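Local structure of halogenase (Chondromyces crocatus, 3E1T) at residues A[42-47]-A[193-198]; A[73-78]-A[104-109]; A[180-185]-A[464-469]. The protein probably catalyses FAD-dependent chlorination in the biosynthesis of the chondrochlorens, as a variant member of the flavin-dependent halogenases. All blocks are in the same frame, centred on the assembly; numbering follows the deposited sequence.

Interaction 1: A[42-47]-A[193-198]. With FAD (flavin-adenine dinucleotide), chain C.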
loop_
_atom_site.group_PDB
_atom_site.type_symbol
_atom_site.label_atom_id
_atom_site.label_comp_id
_atom_site.label_asym_id
_atom_site.label_seq_id
_atom_site.Cartn_x
_atom_site.Cartn_y
_atom_site.Cartn_z
ATOM N N PRO A 42 11.038 13.809 -11.526
ATOM C CA PRO A 42 9.870 13.002 -11.152
ATOM C C PRO A 42 9.716 11.755 -12.027
ATOM O O PRO A 42 10.129 11.764 -13.194
ATOM C CB PRO A 42 8.703 13.963 -11.373
ATOM C CG PRO A 42 9.154 14.855 -12.476
ATOM C CD PRO A 42 10.656 14.983 -12.339
ATOM N N ARG A 43 9.132 10.695 -11.458
ATOM C CA ARG A 43 8.914 9.435 -12.190
ATOM C C ARG A 43 7.553 8.804 -11.868
ATOM O O ARG A 43 7.058 8.926 -10.745
ATOM C CB ARG A 43 10.053 8.440 -11.900
ATOM C CG ARG A 43 10.240 8.056 -10.418
ATOM C CD ARG A 43 9.541 6.724 -10.041
ATOM N NE ARG A 43 9.600 6.467 -8.597
ATOM C CZ ARG A 43 8.731 6.957 -7.717
ATOM N NH1 ARG A 43 7.726 7.735 -8.126
ATOM N NH2 ARG A 43 8.867 6.677 -6.423
ATOM N N HIS A 44 6.959 8.138 -12.853
ATOM C CA HIS A 44 5.660 7.490 -12.674
ATOM C C HIS A 44 5.729 6.309 -11.722
ATOM O O HIS A 44 6.641 5.489 -11.797
ATOM C CB HIS A 44 5.085 6.994 -14.002
ATOM C CG HIS A 44 3.816 6.208 -13.847
ATOM N ND1 HIS A 44 3.798 4.834 -13.736
ATOM C CD2 HIS A 44 2.524 6.607 -13.759
ATOM C CE1 HIS A 44 2.552 4.419 -13.599
ATOM N NE2 HIS A 44 1.759 5.477 -13.610
ATOM N N GLN A 45 4.739 6.232 -10.846
ATOM C CA GLN A 45 4.503 5.060 -10.019
ATOM C C GLN A 45 2.983 4.952 -9.763
ATOM O O GLN A 45 2.287 5.969 -9.674
ATOM C CB GLN A 45 5.340 5.163 -8.724
ATOM C CG GLN A 45 5.136 4.101 -7.630
ATOM C CD GLN A 45 5.281 2.645 -8.067
ATOM O OE1 GLN A 45 4.945 2.262 -9.180
ATOM N NE2 GLN A 45 5.744 1.819 -7.149
ATOM N N ILE A 46 2.472 3.724 -9.701
ATOM C CA ILE A 46 1.065 3.476 -9.346
ATOM C C ILE A 46 0.892 3.659 -7.832
ATOM O O ILE A 46 1.847 3.519 -7.092
ATOM C CB ILE A 46 0.596 2.057 -9.810
ATOM C CG1 ILE A 46 -0.935 1.911 -9.724
ATOM C CG2 ILE A 46 1.292 0.946 -9.003
ATOM C CD1 ILE A 46 -1.713 2.890 -10.631
ATOM N N GLY A 47 -0.318 3.978 -7.378
ATOM C CA GLY A 47 -0.576 4.174 -5.957
ATOM C C GLY A 47 -0.999 5.600 -5.645
ATOM O O GLY A 47 -0.323 6.301 -4.891
ATOM N N TYR A 193 -3.768 -1.614 -15.871
ATOM C CA TYR A 193 -4.217 -0.234 -15.729
ATOM C C TYR A 193 -3.670 0.759 -16.760
ATOM O O TYR A 193 -2.539 0.627 -17.224
ATOM C CB TYR A 193 -3.964 0.276 -14.305
ATOM C CG TYR A 193 -2.514 0.508 -13.968
ATOM C CD1 TYR A 193 -1.936 1.764 -14.165
ATOM C CD2 TYR A 193 -1.716 -0.517 -13.434
ATOM C CE1 TYR A 193 -0.611 1.998 -13.858
ATOM C CE2 TYR A 193 -0.372 -0.295 -13.123
ATOM C CZ TYR A 193 0.168 0.978 -13.338
ATOM O OH TYR A 193 1.487 1.263 -13.055
ATOM N N GLY A 194 -4.500 1.742 -17.103
ATOM C CA GLY A 194 -4.101 2.847 -17.967
ATOM C C GLY A 194 -4.675 4.179 -17.517
ATOM O O GLY A 194 -5.204 4.305 -16.402
ATOM N N TYR A 195 -4.573 5.177 -18.386
ATOM C CA TYR A 195 -5.058 6.515 -18.070
ATOM C C TYR A 195 -5.940 7.066 -19.168
ATOM O O TYR A 195 -5.667 6.885 -20.358
ATOM C CB TYR A 195 -3.896 7.459 -17.785
ATOM C CG TYR A 195 -3.113 7.042 -16.564
ATOM C CD1 TYR A 195 -3.414 7.567 -15.319
ATOM C CD2 TYR A 195 -2.088 6.095 -16.655
ATOM C CE1 TYR A 195 -2.703 7.179 -14.191
ATOM C CE2 TYR A 195 -1.380 5.693 -15.526
ATOM C CZ TYR A 195 -1.693 6.238 -14.307
ATOM O OH TYR A 195 -0.996 5.862 -13.195
ATOM N N PHE A 196 -7.009 7.733 -18.755
ATOM C CA PHE A 196 -8.020 8.203 -19.693
ATOM C C PHE A 196 -8.238 9.706 -19.520
ATOM O O PHE A 196 -8.164 10.232 -18.407
ATOM C CB PHE A 196 -9.319 7.409 -19.502
ATOM C CG PHE A 196 -9.204 5.951 -19.884
ATOM C CD1 PHE A 196 -9.672 5.507 -21.116
ATOM C CD2 PHE A 196 -8.615 5.022 -19.015
ATOM C CE1 PHE A 196 -9.564 4.161 -21.483
ATOM C CE2 PHE A 196 -8.498 3.680 -19.369
ATOM C CZ PHE A 196 -8.974 3.246 -20.606
ATOM N N GLU A 197 -8.482 10.391 -20.633
ATOM C CA GLU A 197 -8.769 11.824 -20.620
ATOM C C GLU A 197 -10.240 12.073 -20.916
ATOM O O GLU A 197 -10.803 11.437 -21.803
ATOM C CB GLU A 197 -7.913 12.561 -21.654
ATOM C CG GLU A 197 -6.498 12.863 -21.189
ATOM C CD GLU A 197 -5.579 13.273 -22.331
ATOM O OE1 GLU A 197 -5.726 12.730 -23.449
ATOM O OE2 GLU A 197 -4.707 14.140 -22.108
ATOM N N ASN A 198 -10.839 12.991 -20.153
ATOM C CA ASN A 198 -12.202 13.511 -20.391
ATOM C C ASN A 198 -13.332 12.567 -19.981
ATOM O O ASN A 198 -14.441 12.621 -20.534
ATOM C CB ASN A 198 -12.374 14.001 -21.841
ATOM C CG ASN A 198 -11.365 15.070 -22.218
ATOM O OD1 ASN A 198 -10.664 14.949 -23.230
ATOM N ND2 ASN A 198 -11.275 16.116 -21.402
HETATM P PA FAD C . 7.826 2.691 -4.029
HETATM O O1A FAD C . 6.763 3.746 -4.192
HETATM O O2A FAD C . 7.752 1.563 -4.998
HETATM O O5B FAD C . 9.255 3.424 -4.201
HETATM C C5B FAD C . 10.474 2.716 -4.044
HETATM C C4B FAD C . 11.606 3.496 -4.720
HETATM O O4B FAD C . 12.815 2.765 -4.684
HETATM C C3B FAD C . 11.297 3.751 -6.191
HETATM O O3B FAD C . 11.391 5.139 -6.418
HETATM C C2B FAD C . 12.379 3.019 -6.958
HETATM O O2B FAD C . 12.812 3.792 -8.042
HETATM C C1B FAD C . 13.476 2.869 -5.920
HETATM N N9A FAD C . 14.351 1.694 -6.084
HETATM C C8A FAD C . 14.029 0.424 -6.492
HETATM N N7A FAD C . 15.158 -0.321 -6.462
HETATM C C5A FAD C . 16.188 0.445 -6.028
HETATM C C6A FAD C . 17.554 0.204 -5.818
HETATM N N6A FAD C . 18.124 -0.954 -6.173
HETATM N N1A FAD C . 18.347 1.229 -5.358
HETATM C C2A FAD C . 17.834 2.481 -5.137
HETATM N N3A FAD C . 16.493 2.708 -5.360
HETATM C C4A FAD C . 15.686 1.712 -5.789
HETATM N N1 FAD C . -1.444 2.627 -2.637
HETATM C C2 FAD C . -2.214 3.679 -2.227
HETATM O O2 FAD C . -1.889 4.266 -1.197
HETATM N N3 FAD C . -3.329 4.037 -2.963
HETATM C C4 FAD C . -3.667 3.348 -4.124
HETATM O O4 FAD C . -4.648 3.678 -4.794
HETATM C C4X FAD C . -2.891 2.270 -4.530
HETATM N N5 FAD C . -3.194 1.560 -5.676
HETATM C C5X FAD C . -2.398 0.499 -6.062
HETATM C C6 FAD C . -2.700 -0.234 -7.215
HETATM C C7 FAD C . -1.885 -1.312 -7.596
HETATM C C7M FAD C . -2.347 -2.218 -8.702
HETATM C C8 FAD C . -0.771 -1.662 -6.824
HETATM C C8M FAD C . 0.008 -2.932 -7.081
HETATM C C9 FAD C . -0.472 -0.922 -5.685
HETATM C C9A FAD C . -1.278 0.154 -5.295
HETATM N N10 FAD C . -0.952 0.875 -4.162
HETATM C C10 FAD C . -1.759 1.923 -3.773
HETATM C "C1'" FAD C . 0.323 0.578 -3.392
HETATM C "C2'" FAD C . 1.455 1.583 -3.636
HETATM O "O2'" FAD C . 1.849 1.472 -4.989
HETATM C "C3'" FAD C . 2.664 1.280 -2.738
HETATM O "O3'" FAD C . 2.247 0.792 -1.482
HETATM C "C4'" FAD C . 3.562 2.480 -2.438
HETATM O "O4'" FAD C . 4.097 2.980 -3.644
HETATM C "C5'" FAD C . 4.703 2.040 -1.521
HETATM O "O5'" FAD C . 5.699 3.026 -1.501
HETATM P P FAD C . 7.236 2.654 -1.220
HETATM O O1P FAD C . 7.958 3.898 -0.748
HETATM O O2P FAD C . 7.338 1.578 -0.186
HETATM O O3P FAD C . 7.778 2.039 -2.579
#

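Interaction 2: A[73-78]-A[104-109]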
loop_
_atom_site.group_PDB
_atom_site.type_symbol
_atom_site.label_atom_id
_atom_site.label_comp_id
_atom_site.label_asym_id
_atom_site.label_seq_id
_atom_site.Cartn_x
_atom_site.Cartn_y
_atom_site.Cartn_z
ATOM N N PHE A 73 -4.375 18.843 -6.163
ATOM C CA PHE A 73 -4.783 17.442 -6.120
ATOM C C PHE A 73 -6.270 17.424 -5.796
ATOM O O PHE A 73 -6.688 18.082 -4.842
ATOM C CB PHE A 73 -4.053 16.682 -4.994
ATOM C CG PHE A 73 -2.553 16.587 -5.152
ATOM C CD1 PHE A 73 -1.970 16.288 -6.380
ATOM C CD2 PHE A 73 -1.728 16.732 -4.040
ATOM C CE1 PHE A 73 -0.584 16.175 -6.504
ATOM C CE2 PHE A 73 -0.342 16.622 -4.149
ATOM C CZ PHE A 73 0.235 16.344 -5.379
ATOM N N PRO A 74 -7.074 16.662 -6.565
ATOM C CA PRO A 74 -8.477 16.464 -6.200
ATOM C C PRO A 74 -8.652 16.031 -4.752
ATOM O O PRO A 74 -7.856 15.238 -4.242
ATOM C CB PRO A 74 -8.924 15.345 -7.140
ATOM C CG PRO A 74 -8.090 15.532 -8.343
ATOM C CD PRO A 74 -6.739 15.970 -7.822
ATOM N N ILE A 75 -9.692 16.550 -4.105
ATOM C CA ILE A 75 -9.950 16.306 -2.686
ATOM C C ILE A 75 -10.848 15.092 -2.526
ATOM O O ILE A 75 -11.974 15.074 -3.026
ATOM C CB ILE A 75 -10.608 17.538 -1.992
ATOM C CG1 ILE A 75 -9.646 18.732 -1.979
ATOM C CG2 ILE A 75 -11.084 17.205 -0.563
ATOM C CD1 ILE A 75 -9.680 19.559 -3.265
ATOM N N LYS A 76 -10.340 14.086 -1.818
ATOM C CA LYS A 76 -11.042 12.818 -1.640
ATOM C C LYS A 76 -11.734 12.768 -0.277
ATOM O O LYS A 76 -11.078 12.726 0.767
ATOM C CB LYS A 76 -10.047 11.664 -1.808
ATOM C CG LYS A 76 -10.592 10.277 -1.533
ATOM C CD LYS A 76 -9.429 9.308 -1.332
ATOM C CE LYS A 76 -9.934 7.898 -1.165
ATOM N NZ LYS A 76 -8.806 6.936 -1.032
ATOM N N ARG A 77 -13.064 12.763 -0.295
ATOM C CA ARG A 77 -13.863 12.773 0.932
ATOM C C ARG A 77 -14.240 11.374 1.397
ATOM O O ARG A 77 -14.701 11.178 2.525
ATOM C CB ARG A 77 -15.136 13.601 0.727
ATOM C CG ARG A 77 -14.895 15.063 0.391
ATOM C CD ARG A 77 -14.726 15.921 1.637
ATOM N NE ARG A 77 -14.574 17.332 1.278
ATOM C CZ ARG A 77 -14.219 18.294 2.129
ATOM N NH1 ARG A 77 -13.975 18.007 3.407
ATOM N NH2 ARG A 77 -14.103 19.546 1.697
ATOM N N GLY A 78 -14.048 10.405 0.516
ATOM C CA GLY A 78 -14.415 9.019 0.785
ATOM C C GLY A 78 -14.445 8.292 -0.535
ATOM O O GLY A 78 -13.713 8.647 -1.469
ATOM N N PHE A 104 -10.512 14.450 5.114
ATOM C CA PHE A 104 -10.306 14.187 3.691
ATOM C C PHE A 104 -8.877 13.748 3.340
ATOM O O PHE A 104 -7.982 13.775 4.173
ATOM C CB PHE A 104 -10.656 15.444 2.883
ATOM C CG PHE A 104 -9.678 16.576 3.070
ATOM C CD1 PHE A 104 -8.621 16.757 2.179
ATOM C CD2 PHE A 104 -9.814 17.461 4.137
ATOM C CE1 PHE A 104 -7.709 17.799 2.348
ATOM C CE2 PHE A 104 -8.913 18.514 4.314
ATOM C CZ PHE A 104 -7.853 18.681 3.418
ATOM N N ALA A 105 -8.678 13.379 2.080
ATOM C CA ALA A 105 -7.352 13.101 1.552
ATOM C C ALA A 105 -7.256 13.625 0.121
ATOM O O ALA A 105 -8.084 14.428 -0.307
ATOM C CB ALA A 105 -7.056 11.606 1.608
ATOM N N TYR A 106 -6.239 13.183 -0.612
ATOM C CA TYR A 106 -6.060 13.612 -1.988
ATOM C C TYR A 106 -5.933 12.440 -2.944
ATOM O O TYR A 106 -5.604 11.324 -2.527
ATOM C CB TYR A 106 -4.828 14.506 -2.108
ATOM C CG TYR A 106 -4.881 15.812 -1.328
ATOM C CD1 TYR A 106 -5.742 16.853 -1.708
ATOM C CD2 TYR A 106 -4.037 16.022 -0.236
ATOM C CE1 TYR A 106 -5.772 18.068 -0.999
ATOM C CE2 TYR A 106 -4.054 17.224 0.476
ATOM C CZ TYR A 106 -4.924 18.241 0.090
ATOM O OH TYR A 106 -4.935 19.427 0.797
ATOM N N GLN A 107 -6.207 12.707 -4.219
ATOM C CA GLN A 107 -5.899 11.802 -5.312
ATOM C C GLN A 107 -4.682 12.390 -6.011
ATOM O O GLN A 107 -4.761 13.480 -6.590
ATOM C CB GLN A 107 -7.057 11.717 -6.315
ATOM C CG GLN A 107 -8.439 11.500 -5.723
ATOM C CD GLN A 107 -8.697 10.064 -5.298
ATOM O OE1 GLN A 107 -7.767 9.318 -4.981
ATOM N NE2 GLN A 107 -9.976 9.671 -5.274
ATOM N N VAL A 108 -3.555 11.688 -5.946
ATOM C CA VAL A 108 -2.292 12.294 -6.351
ATOM C C VAL A 108 -1.651 11.648 -7.557
ATOM O O VAL A 108 -1.677 10.425 -7.715
ATOM C CB VAL A 108 -1.270 12.339 -5.187
ATOM C CG1 VAL A 108 -1.898 12.951 -3.943
ATOM C CG2 VAL A 108 -0.696 10.939 -4.873
ATOM N N GLU A 109 -1.075 12.487 -8.411
ATOM C CA GLU A 109 -0.136 12.028 -9.410
ATOM C C GLU A 109 1.124 11.684 -8.633
ATOM O O GLU A 109 1.727 12.542 -7.989
ATOM C CB GLU A 109 0.132 13.118 -10.441
ATOM C CG GLU A 109 -0.920 13.179 -11.534
ATOM C CD GLU A 109 -0.863 14.462 -12.332
ATOM O OE1 GLU A 109 -1.490 15.456 -11.896
ATOM O OE2 GLU A 109 -0.200 14.460 -13.397
#

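Interaction 3: A[180-185]-A[464-469]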
loop_
_atom_site.group_PDB
_atom_site.type_symbol
_atom_site.label_atom_id
_atom_site.label_comp_id
_atom_site.label_asym_id
_atom_site.label_seq_id
_atom_site.Cartn_x
_atom_site.Cartn_y
_atom_site.Cartn_z
ATOM N N GLU A 180 12.276 -13.871 4.291
ATOM C CA GLU A 180 11.725 -14.479 3.083
ATOM C C GLU A 180 10.383 -13.808 2.745
ATOM O O GLU A 180 9.545 -13.611 3.612
ATOM C CB GLU A 180 11.523 -15.988 3.297
ATOM C CG GLU A 180 10.940 -16.726 2.086
ATOM C CD GLU A 180 10.295 -18.071 2.429
ATOM O OE1 GLU A 180 10.462 -18.566 3.570
ATOM O OE2 GLU A 180 9.596 -18.628 1.543
ATOM N N ARG A 181 10.181 -13.458 1.486
ATOM C CA ARG A 181 8.881 -12.923 1.086
ATOM C C ARG A 181 7.932 -14.117 0.866
ATOM O O ARG A 181 8.279 -15.077 0.179
ATOM C CB ARG A 181 9.027 -12.058 -0.165
ATOM C CG ARG A 181 7.727 -11.629 -0.777
ATOM C CD ARG A 181 7.962 -10.980 -2.113
ATOM N NE ARG A 181 8.535 -9.645 -1.955
ATOM C CZ ARG A 181 8.633 -8.756 -2.934
ATOM N NH1 ARG A 181 8.206 -9.055 -4.157
ATOM N NH2 ARG A 181 9.155 -7.569 -2.692
ATOM N N VAL A 182 6.767 -14.059 1.501
ATOM C CA VAL A 182 5.762 -15.125 1.434
ATOM C C VAL A 182 4.493 -14.554 0.783
ATOM O O VAL A 182 3.932 -13.600 1.285
ATOM C CB VAL A 182 5.452 -15.666 2.867
ATOM C CG1 VAL A 182 4.287 -16.642 2.866
ATOM C CG2 VAL A 182 6.709 -16.352 3.472
ATOM N N TYR A 183 4.083 -15.120 -0.351
ATOM C CA TYR A 183 2.910 -14.656 -1.078
ATOM C C TYR A 183 1.596 -15.156 -0.476
ATOM O O TYR A 183 1.503 -16.295 -0.031
ATOM C CB TYR A 183 3.019 -15.025 -2.572
ATOM C CG TYR A 183 4.208 -14.378 -3.229
ATOM C CD1 TYR A 183 4.106 -13.105 -3.790
ATOM C CD2 TYR A 183 5.450 -15.018 -3.260
ATOM C CE1 TYR A 183 5.208 -12.485 -4.388
ATOM C CE2 TYR A 183 6.565 -14.403 -3.863
ATOM C CZ TYR A 183 6.427 -13.137 -4.416
ATOM O OH TYR A 183 7.499 -12.516 -5.012
ATOM N N SER A 184 0.603 -14.274 -0.439
ATOM C CA SER A 184 -0.761 -14.628 -0.063
ATOM C C SER A 184 -1.424 -15.410 -1.172
ATOM O O SER A 184 -1.367 -15.003 -2.330
ATOM C CB SER A 184 -1.586 -13.371 0.169
ATOM O OG SER A 184 -2.975 -13.692 0.250
ATOM N N ARG A 185 -2.085 -16.508 -0.816
ATOM C CA ARG A 185 -2.864 -17.264 -1.805
ATOM C C ARG A 185 -4.259 -16.658 -2.073
ATOM O O ARG A 185 -4.887 -16.940 -3.096
ATOM C CB ARG A 185 -2.957 -18.738 -1.400
ATOM C CG ARG A 185 -1.596 -19.399 -1.347
ATOM C CD ARG A 185 -1.663 -20.909 -1.114
ATOM N NE ARG A 185 -0.555 -21.347 -0.258
ATOM C CZ ARG A 185 0.712 -21.505 -0.648
ATOM N NH1 ARG A 185 1.077 -21.274 -1.907
ATOM N NH2 ARG A 185 1.626 -21.899 0.236
ATOM N N GLY A 464 -4.917 -17.531 3.460
ATOM C CA GLY A 464 -4.070 -17.523 2.267
ATOM C C GLY A 464 -2.583 -17.559 2.586
ATOM O O GLY A 464 -1.754 -17.616 1.672
ATOM N N PHE A 465 -2.256 -17.543 3.881
ATOM C CA PHE A 465 -0.859 -17.594 4.337
ATOM C C PHE A 465 -0.445 -18.896 5.016
ATOM O O PHE A 465 -1.231 -19.534 5.728
ATOM C CB PHE A 465 -0.538 -16.439 5.292
ATOM C CG PHE A 465 -0.058 -15.207 4.603
ATOM C CD1 PHE A 465 1.147 -15.209 3.907
ATOM C CD2 PHE A 465 -0.807 -14.042 4.647
ATOM C CE1 PHE A 465 1.595 -14.063 3.255
ATOM C CE2 PHE A 465 -0.359 -12.887 4.015
ATOM C CZ PHE A 465 0.834 -12.900 3.304
ATOM N N THR A 466 0.822 -19.239 4.792
ATOM C CA THR A 466 1.528 -20.329 5.452
ATOM C C THR A 466 1.497 -20.148 6.992
ATOM O O THR A 466 1.091 -19.096 7.474
ATOM C CB THR A 466 2.967 -20.360 4.920
ATOM O OG1 THR A 466 3.581 -21.612 5.237
ATOM C CG2 THR A 466 3.787 -19.221 5.515
ATOM N N ARG A 467 1.922 -21.157 7.756
ATOM C CA ARG A 467 1.840 -21.084 9.233
ATOM C C ARG A 467 2.752 -20.030 9.866
ATOM O O ARG A 467 2.400 -19.442 10.908
ATOM C CB ARG A 467 2.148 -22.435 9.891
ATOM C CG ARG A 467 3.636 -22.817 9.863
ATOM C CD ARG A 467 4.156 -23.188 11.256
ATOM N NE ARG A 467 5.622 -23.201 11.305
ATOM C CZ ARG A 467 6.375 -22.258 11.875
ATOM N NH1 ARG A 467 5.815 -21.204 12.468
ATOM N NH2 ARG A 467 7.698 -22.370 11.862
ATOM N N GLU A 468 3.927 -19.839 9.261
ATOM C CA GLU A 468 4.943 -18.923 9.787
ATOM C C GLU A 468 4.445 -17.478 9.806
ATOM O O GLU A 468 4.530 -16.817 10.834
ATOM C CB GLU A 468 6.267 -19.041 9.016
ATOM C CG GLU A 468 7.427 -18.251 9.657
ATOM C CD GLU A 468 8.804 -18.569 9.054
ATOM O OE1 GLU A 468 8.867 -19.132 7.936
ATOM O OE2 GLU A 468 9.829 -18.252 9.709
ATOM N N ILE A 469 3.910 -16.999 8.683
ATOM C CA ILE A 469 3.300 -15.668 8.654
ATOM C C ILE A 469 2.107 -15.583 9.624
ATOM O O ILE A 469 1.979 -14.619 10.379
ATOM C CB ILE A 469 2.892 -15.256 7.227
ATOM C CG1 ILE A 469 4.128 -15.193 6.313
ATOM C CG2 ILE A 469 2.103 -13.936 7.243
ATOM C CD1 ILE A 469 5.162 -14.103 6.677
HETATM O O HOH W 1 9.948 -19.544 5.746
HETATM O O HOH W 2 1.331 -18.403 1.639
#

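Interaction 1: A[42-47]-A[193-198]
Part of the FAD site is built here, where His44 and Ile46 of the cofactor-lining loop 42-47 meet Tyr193 and Tyr195 of strand 189-197. His44 and Tyr195 reach toward each other tip to tip. His44 NE2 donates to Tyr195 OH over 2.8 Å, nearly straight at 165°, and the oxygen lies in the imidazole plane. The two rings stand almost perpendicular, rim to rim. His44 CG is anti to the backbone N (chi1 174°), on the strand side of the loop. Tyr193 OH also sits at the imidazole edge, 3.4 Å from His44 CE1. Ile46 adds a CH-pi contact: its CD1 lies over the Tyr193 ring, 3.8 Å from the centroid. The loop grips FAD as well. Arg43 NE and NH2 both donate to ribose O3B, NH2 at 3.0 Å. Ile46 O accepts from FAD O2' at 2.9 Å. A CB on Gly47 would run into that same O2'. Arg43 also forms a salt bridge with Asp114, and Tyr195 OH has a further hydrogen bond to Glu48. Accepting from His44 is consistent with the phenol donating to Glu48. The loop is thus held by hydrogen bonds to FAD on one side and by the two tyrosines on the other.

Interaction 2: A[73-78]-A[104-109]
Lys76 and Ala105 form an antiparallel hydrogen-bonded pair that joins the two segments. Lys76 N donates to Ala105 O at 2.7 Å, and Ala105 N returns a bond to Lys76 O at 2.8 Å. Ile75 and Tyr106 are the adjacent non-hydrogen-bonded pair. Beyond it Gln107 N donates to Pro74 O at 3.0 Å, extending the ladder past the regular strands. Ile75 and Tyr106 lie side by side, pointing the same way, with Ile75 CG1 4.1 Å from Tyr106 CE1. Ile75 CG2 also packs against Phe104 CD1 at 3.7 Å. At the Phe73 end Val108 CG1 sits over the centre of the Phe73 ring, 3.8 Å from its centroid, as a CH-pi contact. Phe73 CB meets Tyr106 CB at 3.7 Å, while the two rings are oblique to each other. On the face of Lys76 and Ala105, the extended lysine chain crosses the Gln107 side chain at about a right angle. Lys76 CG is 3.8 Å from Gln107 NE2. Gln107 is bent at chi2 (-78°), which turns CD toward the lysine. Both side chains hydrogen-bond to Ser49 OG, Lys76 through NZ and Gln107 through OE1. Lys76 NZ also hydrogen-bonds to Leu50 O, and Gln107 NE2 to Gly208 O. Strand 105-106 pairs with the start of strand 75-82 in the large mixed sheet. Ala105 and Tyr106 rest on Val55 of helix 52-61, and Glu109 is the N-cap residue of helix 110-123.

Interaction 3: A[180-185]-A[464-469]
Val182 and Phe465 cross obliquely at the middle of this contact. Val182 CG1 lies 3.6 Å from Phe465 CD1, and Val182 O sits at the edge of the same ring, in its plane, 3.1 Å from CE1. The ring rim thus meets a backbone carbonyl, while the two faces lie between Ile469 and Ser184. One face carries Ile469 CG2, 3.6 Å above the plane and toward the rim. Ser184 lies over the opposite face, with its CB 4.0 Å from Phe465 CZ. An alanine in place of Phe465 would probably open a gap between Ile469 and Ser184 and leave Val182 CG1 with less apolar cover. Val182 is also met from the helix side. The Val182 and Ile469 side chains reach toward each other tip to tip, with Val182 CB 3.7 Å from Ile469 CG1. The Thr466 side chain crosses that of Val182 at about a right angle, its CG2 touching Val182 CG1. Val182 CG1 is anti to the backbone N (chi1 172°), and this branch reaches Phe465, Thr466 and Ile469 together. The backbones join at one end. Arg185 N donates to Gly464 O at 2.7 Å, 168° at the hydrogen. A CB on Gly464 would press on Ser184 OG and Arg185 N. A water donates to both Tyr183 O and Gly464 O, and accepts a weak bond from Thr466 N. Thr466 is the N-cap residue of helix 467-477, though its side chain makes no capping bond. Strand 181-183 is an outer strand of a small antiparallel sheet. Its neighbour, strand 288-290, touches Phe465 through Cys289. Tyr359 of helix 340-368 meets the Phe465 ring and hydrogen-bonds Ser184 OG, so the contact joins the start of helix 467-477 to this sheet and to helix 340-368.

Interactions 1 and 2 are neighbours, with centres about 15 Å apart and nearest atoms about 5 Å apart. Both reach the large mixed sheet, interaction 1 through strand 189-197 and interaction 2 through strands 75-82 and 105-106. Interaction 2 is nested along the chain inside the loop closed by interaction 1. Interaction 3 lies on the opposite side of the chain's centre from both, about 30 Å from interaction 1 and 33 Å from interaction 2, centre to centre. Its strand 181-183 directly precedes strand 189-197. Interactions 1 and 3 cross because their segments alternate. Interaction 1 ties an FAD-lining loop to the large sheet; interaction 2 pairs two of that sheet's strands close to the cofactor. Interaction 3 packs the last modelled helix, 467-477, on a separate small sheet.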